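PDB 6HTN: fucose-binding lectin from Kordia periserrulae, which probably binds carbohydrates through a beta-propeller, and here holds methyl alpha-L-fucopyranoside in its ligand pockets. Local coordinates for residues 18-23 with 46-51. Residues are numbered along the deposited sequence; the frame is centred on the assembly and turned at random. Where two conformers were deposited one is given.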
loop_
_atom_site.group_PDB
_atom_site.type_symbol
_atom_site.label_atom_id
_atom_site.label_comp_id
_atom_site.label_asym_id
_atom_site.label_seq_id
_atom_site.Cartn_x
_atom_site.Cartn_y
_atom_site.Cartn_z
ATOM N N TYR A 18 1.896 12.465 12.951
ATOM C CA TYR A 18 2.455 11.134 13.201
ATOM C C TYR A 18 2.731 10.424 11.881
ATOM O O TYR A 18 1.851 10.397 10.993
ATOM C CB TYR A 18 1.502 10.302 14.071
ATOM C CG TYR A 18 1.228 10.950 15.413
ATOM C CD1 TYR A 18 2.116 10.785 16.481
ATOM C CD2 TYR A 18 0.169 11.816 15.570
ATOM C CE1 TYR A 18 1.907 11.460 17.680
ATOM C CE2 TYR A 18 -0.051 12.476 16.753
ATOM C CZ TYR A 18 0.821 12.304 17.813
ATOM O OH TYR A 18 0.653 13.068 18.964
ATOM N N SER A 19 3.903 9.833 11.778
ATOM C CA SER A 19 4.298 9.100 10.553
ATOM C C SER A 19 5.273 7.983 10.879
ATOM O O SER A 19 5.880 7.968 11.939
ATOM C CB SER A 19 4.820 10.021 9.515
ATOM O OG SER A 19 6.051 10.666 9.953
ATOM N N LEU A 20 5.386 7.010 9.979
ATOM C CA LEU A 20 6.262 5.829 10.139
ATOM C C LEU A 20 7.542 6.141 9.399
ATOM O O LEU A 20 7.524 6.369 8.161
ATOM C CB LEU A 20 5.581 4.583 9.579
ATOM C CG LEU A 20 6.440 3.331 9.644
ATOM C CD1 LEU A 20 6.775 2.960 11.069
ATOM C CD2 LEU A 20 5.715 2.211 8.936
ATOM N N GLN A 21 8.676 6.161 10.093
ATOM C CA GLN A 21 9.964 6.500 9.433
ATOM C C GLN A 21 10.472 5.345 8.553
ATOM O O GLN A 21 10.608 4.240 9.006
ATOM C CB GLN A 21 11.005 6.869 10.481
ATOM C CG GLN A 21 10.608 8.098 11.278
ATOM C CD GLN A 21 11.504 8.318 12.480
ATOM O OE1 GLN A 21 12.588 8.934 12.319
ATOM N NE2 GLN A 21 11.146 7.794 13.637
ATOM N N GLN A 22 10.787 5.700 7.348
ATOM C CA GLN A 22 11.296 4.753 6.323
ATOM C C GLN A 22 12.626 4.154 6.774
ATOM O O GLN A 22 12.860 2.970 6.511
ATOM C CB GLN A 22 11.417 5.451 4.976
ATOM C CG GLN A 22 10.075 5.811 4.352
ATOM C CD GLN A 22 10.125 6.721 3.141
ATOM O OE1 GLN A 22 11.207 7.118 2.709
ATOM N NE2 GLN A 22 8.956 6.960 2.567
ATOM N N SER A 23 13.446 4.928 7.471
ATOM C CA SER A 23 14.853 4.526 7.729
ATOM C C SER A 23 14.915 3.606 8.953
ATOM O O SER A 23 15.972 2.925 9.126
ATOM C CB SER A 23 15.758 5.729 7.882
ATOM O OG SER A 23 15.435 6.393 9.073
ATOM N N PHE A 46 8.524 3.528 19.322
ATOM C CA PHE A 46 7.617 2.415 18.973
ATOM C C PHE A 46 7.746 2.003 17.489
ATOM O O PHE A 46 7.714 2.864 16.615
ATOM C CB PHE A 46 6.168 2.796 19.253
ATOM C CG PHE A 46 5.943 3.328 20.651
ATOM C CD1 PHE A 46 5.942 2.500 21.737
ATOM C CD2 PHE A 46 5.760 4.688 20.823
ATOM C CE1 PHE A 46 5.741 3.022 23.009
ATOM C CE2 PHE A 46 5.464 5.206 22.083
ATOM C CZ PHE A 46 5.503 4.368 23.170
ATOM N N SER A 47 7.915 0.715 17.257
ATOM C CA SER A 47 7.969 0.112 15.913
ATOM C C SER A 47 6.541 -0.084 15.392
ATOM O O SER A 47 5.638 -0.467 16.170
ATOM C CB SER A 47 8.721 -1.183 15.924
ATOM O OG SER A 47 10.116 -0.894 16.075
ATOM N N ALA A 48 6.353 0.102 14.080
ATOM C CA ALA A 48 5.041 -0.199 13.464
ATOM C C ALA A 48 5.279 -0.572 12.007
ATOM O O ALA A 48 6.437 -0.443 11.511
ATOM C CB ALA A 48 4.132 0.992 13.598
ATOM N N ILE A 49 4.241 -1.008 11.328
ATOM C CA ILE A 49 4.327 -1.398 9.894
ATOM C C ILE A 49 3.272 -0.655 9.073
ATOM O O ILE A 49 3.101 -0.951 7.876
ATOM C CB ILE A 49 4.196 -2.912 9.711
ATOM C CG1 ILE A 49 2.806 -3.455 10.095
ATOM C CG2 ILE A 49 5.318 -3.618 10.462
ATOM C CD1 ILE A 49 2.642 -4.924 9.831
ATOM N N SER A 50 2.588 0.301 9.680
ATOM C CA SER A 50 1.674 1.209 8.968
ATOM C C SER A 50 1.921 2.633 9.448
ATOM O O SER A 50 2.605 2.819 10.444
ATOM C CB SER A 50 0.233 0.798 9.174
ATOM O OG SER A 50 -0.174 1.167 10.498
ATOM N N GLY A 51 1.226 3.535 8.777
ATOM C CA GLY A 51 1.040 4.879 9.324
ATOM C C GLY A 51 0.162 4.833 10.543
ATOM O O GLY A 51 -0.271 3.784 11.007
#
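In this beta-propeller lectin residues 46-51, part of the connection between strands 37-39 and 53-58 and so between one four-stranded blade and the next, lie against the end of strand 13-20, and Leu20 makes the contact, its side chain resting on the loop. It supplies nearly all of the contact made by segment 18-23. With CG anti to the backbone N (chi1 177°), the two methyl branches spread along the loop backbone. CD1 comes to 3.4 Å from Ala48 O and meets the Ala48 methyl, CD1 to CB 4.2 Å. CD2 sits 3.5 Å from Ser50 O and 3.8 Å from Ile49 C, while Leu20 CB lies 3.6 Å from the same Ser50 O. Leu20 CB and CD2 thus help bury Ser50 O, for which the model offers no hydrogen-bonding partner.

The side chains of Ile49 and Ser50 start away from the strand, consistent with Leu20 meeting mainly the peptide groups of the loop. Ser50 OG donates to Gly51 O at 2.7 Å, on a lone pair in the carbonyl plane with a C=O...OG angle of 139°, and is also hydrogen-bonded to Ile71 N of the following blade, tying the loop to strand 64-71. Ala48 has a backbone hydrogen bond with Gly25, while Ile49 packs on Gln22 of the second subunit. The arrangement is an apolar strand-end side chain laid over an interblade connection, consistent with the successive antiparallel blades of a beta-propeller.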